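Local coordinates for cellulose binding domain-containing protein (Clostridium clariflavum, PDB 4B96) that probably binds cellulose through this calcium-containing family 3b carbohydrate-binding module, one part of a membrane-associated biomass-sensing protein, at residues A[35-49]-A[81-95]. Residues are numbered along the deposited sequence; the frame is centred on the assembly and turned at random. Where two conformers were deposited one is given.
Sequences IDLRNVKVRYYFKDD and SSHKYLEVTFEKGSI. With CA (calcium ion), chain E.
Arg43 engages Tyr85 and Glu87 of the neighbouring strand at once, one over a face and the other at an edge. Its guanidinium rests flat on the Tyr85 ring, the planes 15° apart and Arg43 CZ 4.3 Å from the ring centroid, an off-centre cation-pi stack, while Arg43 CD sits over the same ring face. At its edge, nearly in plane, the guanidinium offers NE and NH2 to one oxygen, with Arg43 NE 2.8 Å from Glu87 OE1, so ring and carboxylate together fix its rotation. Tyr45 CD1 meets Tyr85 CB, the two rings lying oblique to each other. Beyond Glu87, water 3 links its OE2 to Lys41 NZ, whose salt-bridge partner is Asp142.

On the other face, Val42, Tyr44 and Phe46 pair with Val88, Leu86 and Lys84 as hydrogen-bonded antiparallel pairs. Lys84 CB packs over the Phe46 ring; its extended chain carries Lys84 NZ to 2.9 Å from Asp48 O, met from above the carbonyl plane, and two waters also accept from this ammonium. Ser82 O receives Asp48 N at 2.8 Å, holding the chain just after Lys47, whose carbonyl O binds the calcium ion at 2.2 Å; Asn116, Asp119 and Asp120 join that site.

Towards Leu37, the ladder is interrupted. Leu37 CD1 stands above the centre of the Phe90 ring, 4.2 Å from its centroid, and water 1 bridges Leu37 O, Val40 O and Phe90 N. Past this break Leu37 N bonds Gly93 O, and pairing continues through Asp36 and Ser94 to Ile35 and Ile95, where Ile95 N lies 2.8 Å from Ile35 O.

Strands 40-47 and 83-90, running at 154°, are thus adjacent members of one sheet of the CBM3 beta-sandwich; Leu86 on Trp23 and Tyr44 on Ile21 pack against the opposing sheet, and the calcium site marks one end.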
loop_
_atom_site.group_PDB
_atom_site.type_symbol
_atom_site.label_atom_id
_atom_site.label_comp_id
_atom_site.label_asym_id
_atom_site.label_seq_id
_atom_site.Cartn_x
_atom_site.Cartn_y
_atom_site.Cartn_z
ATOM N N ILE A 35 -14.575 -12.631 5.295
ATOM C CA ILE A 35 -14.623 -11.302 4.677
ATOM C C ILE A 35 -15.850 -11.169 3.780
ATOM O O ILE A 35 -16.027 -11.949 2.836
ATOM C CB ILE A 35 -13.370 -11.032 3.850
ATOM C CG1 ILE A 35 -12.198 -10.838 4.814
ATOM C CG2 ILE A 35 -13.549 -9.727 2.982
ATOM C CD1 ILE A 35 -10.848 -10.774 4.106
ATOM N N ASP A 36 -16.696 -10.187 4.095
ATOM C CA ASP A 36 -17.909 -9.965 3.305
ATOM C C ASP A 36 -17.599 -9.150 2.046
ATOM O O ASP A 36 -17.370 -7.933 2.132
ATOM C CB ASP A 36 -18.914 -9.212 4.165
ATOM C CG ASP A 36 -20.281 -9.095 3.500
ATOM O OD1 ASP A 36 -20.428 -9.489 2.310
ATOM O OD2 ASP A 36 -21.205 -8.593 4.180
ATOM N N LEU A 37 -17.571 -9.803 0.878
ATOM C CA LEU A 37 -17.217 -9.109 -0.358
ATOM C C LEU A 37 -18.261 -8.053 -0.785
ATOM O O LEU A 37 -18.011 -7.243 -1.674
ATOM C CB LEU A 37 -17.002 -10.124 -1.490
ATOM C CG LEU A 37 -15.717 -10.938 -1.319
ATOM C CD1 LEU A 37 -15.568 -11.864 -2.487
ATOM C CD2 LEU A 37 -14.541 -9.991 -1.280
ATOM N N ARG A 38 -19.421 -8.072 -0.160
ATOM C CA ARG A 38 -20.389 -6.995 -0.447
ATOM C C ARG A 38 -19.854 -5.619 -0.028
ATOM O O ARG A 38 -20.344 -4.600 -0.478
ATOM C CB ARG A 38 -21.729 -7.256 0.221
ATOM C CG ARG A 38 -22.470 -8.428 -0.417
ATOM C CD ARG A 38 -23.763 -8.712 0.349
ATOM N NE ARG A 38 -23.439 -8.927 1.762
ATOM C CZ ARG A 38 -24.328 -8.937 2.754
ATOM N NH1 ARG A 38 -25.618 -8.722 2.500
ATOM N NH2 ARG A 38 -23.919 -9.156 4.002
ATOM N N ASN A 39 -18.831 -5.599 0.813
ATOM C CA ASN A 39 -18.247 -4.335 1.236
ATOM C C ASN A 39 -16.892 -4.052 0.608
ATOM O O ASN A 39 -16.197 -3.131 1.047
ATOM C CB ASN A 39 -18.091 -4.326 2.743
ATOM C CG ASN A 39 -19.406 -4.417 3.457
ATOM O OD1 ASN A 39 -20.417 -3.885 3.002
ATOM N ND2 ASN A 39 -19.402 -5.100 4.586
ATOM N N VAL A 40 -16.529 -4.818 -0.422
ATOM C CA VAL A 40 -15.199 -4.756 -0.980
ATOM C C VAL A 40 -15.192 -4.226 -2.387
ATOM O O VAL A 40 -15.975 -4.650 -3.215
ATOM C CB VAL A 40 -14.550 -6.161 -0.960
ATOM C CG1 VAL A 40 -13.261 -6.215 -1.773
ATOM C CG2 VAL A 40 -14.306 -6.580 0.501
ATOM N N LYS A 41 -14.314 -3.264 -2.664
ATOM C CA LYS A 41 -14.090 -2.789 -4.036
ATOM C C LYS A 41 -12.632 -3.044 -4.415
ATOM O O LYS A 41 -11.699 -2.859 -3.578
ATOM C CB LYS A 41 -14.293 -1.253 -4.046
ATOM C CG LYS A 41 -15.708 -0.848 -3.871
ATOM C CD LYS A 41 -15.857 0.648 -3.637
ATOM C CE LYS A 41 -17.341 0.933 -3.233
ATOM N NZ LYS A 41 -17.708 2.397 -3.275
ATOM N N VAL A 42 -12.394 -3.376 -5.676
ATOM C CA VAL A 42 -11.033 -3.565 -6.144
ATOM C C VAL A 42 -10.857 -2.676 -7.371
ATOM O O VAL A 42 -11.770 -2.631 -8.230
ATOM C CB VAL A 42 -10.795 -5.049 -6.517
ATOM C CG1 VAL A 42 -9.347 -5.316 -6.999
ATOM C CG2 VAL A 42 -11.097 -5.954 -5.311
ATOM N N ARG A 43 -9.706 -1.966 -7.465
ATOM C CA ARG A 43 -9.501 -1.061 -8.599
ATOM C C ARG A 43 -8.297 -1.414 -9.428
ATOM O O ARG A 43 -7.240 -1.677 -8.867
ATOM C CB ARG A 43 -9.348 0.390 -8.127
ATOM C CG ARG A 43 -10.688 0.936 -7.569
ATOM C CD ARG A 43 -10.515 2.351 -7.027
ATOM N NE ARG A 43 -11.790 2.695 -6.394
ATOM C CZ ARG A 43 -12.036 3.816 -5.725
ATOM N NH1 ARG A 43 -11.097 4.721 -5.573
ATOM N NH2 ARG A 43 -13.235 4.016 -5.193
ATOM N N TYR A 44 -8.469 -1.379 -10.753
ATOM C CA TYR A 44 -7.388 -1.542 -11.722
ATOM C C TYR A 44 -7.262 -0.191 -12.437
ATOM O O TYR A 44 -8.207 0.277 -13.093
ATOM C CB TYR A 44 -7.745 -2.645 -12.712
ATOM C CG TYR A 44 -6.589 -2.948 -13.678
ATOM C CD1 TYR A 44 -6.340 -2.112 -14.786
ATOM C CD2 TYR A 44 -5.727 -4.044 -13.452
ATOM C CE1 TYR A 44 -5.248 -2.381 -15.646
ATOM C CE2 TYR A 44 -4.628 -4.334 -14.296
ATOM C CZ TYR A 44 -4.406 -3.506 -15.400
ATOM O OH TYR A 44 -3.333 -3.720 -16.233
ATOM N N TYR A 45 -6.128 0.462 -12.289
ATOM C CA TYR A 45 -5.935 1.800 -12.859
ATOM C C TYR A 45 -5.339 1.725 -14.228
ATOM O O TYR A 45 -4.324 1.027 -14.436
ATOM C CB TYR A 45 -4.973 2.585 -11.998
ATOM C CG TYR A 45 -5.549 2.774 -10.629
ATOM C CD1 TYR A 45 -6.347 3.884 -10.357
ATOM C CD2 TYR A 45 -5.281 1.858 -9.617
ATOM C CE1 TYR A 45 -6.904 4.059 -9.142
ATOM C CE2 TYR A 45 -5.812 2.049 -8.326
ATOM C CZ TYR A 45 -6.626 3.126 -8.114
ATOM O OH TYR A 45 -7.194 3.340 -6.890
ATOM N N PHE A 46 -5.931 2.469 -15.164
ATOM C CA PHE A 46 -5.416 2.495 -16.524
ATOM C C PHE A 46 -5.653 3.850 -17.179
ATOM O O PHE A 46 -6.449 4.694 -16.693
ATOM C CB PHE A 46 -6.005 1.341 -17.334
ATOM C CG PHE A 46 -7.484 1.468 -17.589
ATOM C CD1 PHE A 46 -8.435 1.108 -16.598
ATOM C CD2 PHE A 46 -7.958 1.914 -18.843
ATOM C CE1 PHE A 46 -9.820 1.199 -16.828
ATOM C CE2 PHE A 46 -9.364 2.005 -19.078
ATOM C CZ PHE A 46 -10.284 1.682 -18.081
ATOM N N LYS A 47 -4.893 4.104 -18.234
ATOM C CA LYS A 47 -5.031 5.377 -18.951
ATOM C C LYS A 47 -5.570 5.034 -20.340
ATOM O O LYS A 47 -4.918 4.326 -21.090
ATOM C CB LYS A 47 -3.658 6.029 -19.082
ATOM C CG LYS A 47 -3.699 7.441 -19.714
ATOM C CD LYS A 47 -2.266 8.042 -19.707
ATOM C CE LYS A 47 -2.238 9.526 -20.146
ATOM N NZ LYS A 47 -2.671 9.660 -21.540
ATOM N N ASP A 48 -6.732 5.551 -20.711
ATOM C CA ASP A 48 -7.266 5.242 -22.033
ATOM C C ASP A 48 -8.400 6.214 -22.320
ATOM O O ASP A 48 -9.087 6.658 -21.410
ATOM C CB ASP A 48 -7.779 3.812 -22.057
ATOM C CG ASP A 48 -8.087 3.350 -23.466
ATOM O OD1 ASP A 48 -7.122 3.081 -24.219
ATOM O OD2 ASP A 48 -9.297 3.280 -23.804
ATOM N N ASP A 49 -8.581 6.571 -23.567
ATOM C CA ASP A 49 -9.546 7.632 -23.899
ATOM C C ASP A 49 -10.770 7.123 -24.686
ATOM O O ASP A 49 -11.530 7.924 -25.246
ATOM C CB ASP A 49 -8.812 8.736 -24.641
ATOM C CG ASP A 49 -8.839 10.079 -23.868
ATOM O OD1 ASP A 49 -9.691 10.272 -22.939
ATOM O OD2 ASP A 49 -8.045 10.965 -24.238
ATOM N N SER A 81 -9.651 13.308 -18.952
ATOM C CA SER A 81 -10.505 12.201 -19.367
ATOM C C SER A 81 -9.830 10.818 -19.431
ATOM O O SER A 81 -10.473 9.800 -19.211
ATOM C CB SER A 81 -11.194 12.526 -20.708
ATOM O OG SER A 81 -10.270 12.730 -21.787
ATOM N N SER A 82 -8.528 10.781 -19.694
ATOM C CA SER A 82 -7.881 9.494 -19.956
ATOM C C SER A 82 -7.515 8.690 -18.702
ATOM O O SER A 82 -7.359 7.481 -18.776
ATOM C CB SER A 82 -6.650 9.759 -20.816
ATOM O OG SER A 82 -5.676 10.433 -20.073
ATOM N N HIS A 83 -7.401 9.348 -17.548
ATOM C CA HIS A 83 -6.995 8.640 -16.291
ATOM C C HIS A 83 -8.170 8.018 -15.574
ATOM O O HIS A 83 -9.062 8.715 -15.100
ATOM C CB HIS A 83 -6.242 9.607 -15.363
ATOM C CG HIS A 83 -4.884 9.973 -15.872
ATOM N ND1 HIS A 83 -4.668 11.042 -16.709
ATOM C CD2 HIS A 83 -3.676 9.371 -15.711
ATOM C CE1 HIS A 83 -3.381 11.121 -17.005
ATOM N NE2 HIS A 83 -2.760 10.111 -16.419
ATOM N N LYS A 84 -8.183 6.697 -15.525
ATOM C CA LYS A 84 -9.394 5.965 -15.153
ATOM C C LYS A 84 -9.040 4.832 -14.217
ATOM O O LYS A 84 -7.865 4.474 -14.066
ATOM C CB LYS A 84 -10.004 5.311 -16.434
ATOM C CG LYS A 84 -10.641 6.412 -17.373
ATOM C CD LYS A 84 -11.071 5.810 -18.662
ATOM C CE LYS A 84 -11.624 6.924 -19.558
ATOM N NZ LYS A 84 -11.929 6.317 -20.840
ATOM N N TYR A 85 -10.077 4.236 -13.647
ATOM C CA TYR A 85 -9.958 2.913 -13.045
ATOM C C TYR A 85 -11.193 2.107 -13.344
ATOM O O TYR A 85 -12.286 2.623 -13.456
ATOM C CB TYR A 85 -9.716 2.961 -11.518
ATOM C CG TYR A 85 -10.720 3.793 -10.712
ATOM C CD1 TYR A 85 -11.899 3.211 -10.211
ATOM C CD2 TYR A 85 -10.477 5.134 -10.449
ATOM C CE1 TYR A 85 -12.831 3.934 -9.450
ATOM C CE2 TYR A 85 -11.408 5.895 -9.684
ATOM C CZ TYR A 85 -12.574 5.262 -9.185
ATOM O OH TYR A 85 -13.470 5.970 -8.438
ATOM N N LEU A 86 -10.996 0.807 -13.471
ATOM C CA LEU A 86 -12.093 -0.137 -13.408
ATOM C C LEU A 86 -12.274 -0.450 -11.922
ATOM O O LEU A 86 -11.301 -0.742 -11.214
ATOM C CB LEU A 86 -11.711 -1.439 -14.104
ATOM C CG LEU A 86 -12.607 -2.668 -13.839
ATOM C CD1 LEU A 86 -13.925 -2.506 -14.548
ATOM C CD2 LEU A 86 -11.907 -3.955 -14.321
ATOM N N GLU A 87 -13.519 -0.370 -11.457
ATOM C CA GLU A 87 -13.835 -0.831 -10.136
ATOM C C GLU A 87 -14.692 -2.103 -10.156
ATOM O O GLU A 87 -15.838 -2.121 -10.709
ATOM C CB GLU A 87 -14.612 0.255 -9.414
ATOM C CG GLU A 87 -14.852 -0.146 -7.949
ATOM C CD GLU A 87 -15.295 1.053 -7.151
ATOM O OE1 GLU A 87 -14.413 1.811 -6.616
ATOM O OE2 GLU A 87 -16.540 1.250 -7.075
ATOM N N VAL A 88 -14.161 -3.147 -9.549
ATOM C CA VAL A 88 -14.859 -4.434 -9.433
ATOM C C VAL A 88 -15.533 -4.518 -8.046
ATOM O O VAL A 88 -14.883 -4.268 -7.035
ATOM C CB VAL A 88 -13.880 -5.607 -9.595
ATOM C CG1 VAL A 88 -14.617 -6.969 -9.427
ATOM C CG2 VAL A 88 -13.212 -5.550 -11.032
ATOM N N THR A 89 -16.820 -4.869 -8.026
ATOM C CA THR A 89 -17.560 -5.013 -6.795
ATOM C C THR A 89 -18.311 -6.350 -6.882
ATOM O O THR A 89 -18.291 -7.002 -7.934
ATOM C CB THR A 89 -18.583 -3.867 -6.614
ATOM O OG1 THR A 89 -19.384 -3.756 -7.802
ATOM C CG2 THR A 89 -17.869 -2.502 -6.342
ATOM N N PHE A 90 -18.923 -6.758 -5.766
ATOM C CA PHE A 90 -19.535 -8.085 -5.624
ATOM C C PHE A 90 -20.886 -7.945 -5.043
ATOM O O PHE A 90 -21.027 -7.272 -4.021
ATOM C CB PHE A 90 -18.690 -8.924 -4.660
ATOM C CG PHE A 90 -17.300 -9.063 -5.137
ATOM C CD1 PHE A 90 -16.334 -8.082 -4.810
ATOM C CD2 PHE A 90 -16.959 -10.113 -5.980
ATOM C CE1 PHE A 90 -15.006 -8.164 -5.290
ATOM C CE2 PHE A 90 -15.629 -10.210 -6.480
ATOM C CZ PHE A 90 -14.645 -9.242 -6.099
ATOM N N GLU A 91 -21.865 -8.640 -5.617
ATOM C CA GLU A 91 -23.214 -8.651 -5.059
ATOM C C GLU A 91 -23.315 -9.698 -3.995
ATOM O O GLU A 91 -24.242 -9.684 -3.199
ATOM C CB GLU A 91 -24.242 -9.002 -6.143
ATOM C CG GLU A 91 -24.252 -8.046 -7.314
ATOM C CD GLU A 91 -25.105 -6.818 -7.078
ATOM O OE1 GLU A 91 -25.308 -6.460 -5.891
ATOM O OE2 GLU A 91 -25.586 -6.217 -8.078
ATOM N N LYS A 92 -22.395 -10.653 -4.015
ATOM C CA LYS A 92 -22.441 -11.786 -3.093
ATOM C C LYS A 92 -21.060 -12.415 -3.002
ATOM O O LYS A 92 -20.283 -12.370 -3.970
ATOM C CB LYS A 92 -23.436 -12.857 -3.603
ATOM C CG LYS A 92 -23.720 -13.899 -2.564
ATOM C CD LYS A 92 -23.892 -15.315 -3.154
ATOM C CE LYS A 92 -22.543 -15.862 -3.649
ATOM N NZ LYS A 92 -22.547 -17.336 -3.661
ATOM N N GLY A 93 -20.737 -13.027 -1.861
ATOM C CA GLY A 93 -19.423 -13.651 -1.727
ATOM C C GLY A 93 -18.861 -13.444 -0.343
ATOM O O GLY A 93 -18.946 -12.342 0.223
ATOM N N SER A 94 -18.304 -14.508 0.241
ATOM C CA SER A 94 -17.784 -14.395 1.586
ATOM C C SER A 94 -16.474 -15.188 1.619
ATOM O O SER A 94 -16.481 -16.387 1.335
ATOM C CB SER A 94 -18.826 -14.987 2.543
ATOM O OG SER A 94 -18.388 -14.865 3.880
ATOM N N ILE A 95 -15.332 -14.548 1.909
ATOM C CA ILE A 95 -14.092 -15.318 1.869
ATOM C C ILE A 95 -13.802 -15.939 3.215
ATOM O O ILE A 95 -13.642 -15.225 4.177
ATOM C CB ILE A 95 -12.854 -14.473 1.499
ATOM C CG1 ILE A 95 -13.158 -13.532 0.325
ATOM C CG2 ILE A 95 -11.648 -15.405 1.175
ATOM C CD1 ILE A 95 -11.898 -12.688 -0.133
HETATM CA CA CA E . -3.303 2.935 -21.800
HETATM O O HOH W 1 -18.630 -5.085 -3.391
HETATM O O HOH W 2 -22.462 -4.994 -3.144
HETATM O O HOH W 3 -17.166 3.625 -5.825
HETATM O O HOH W 4 -11.147 3.830 -21.765
HETATM O O HOH W 5 -4.604 2.688 -23.905
HETATM O O HOH W 6 -12.388 8.738 -22.167
HETATM O O HOH W 7 -4.825 1.151 -21.469
HETATM O O HOH W 8 -2.832 5.077 -23.196
#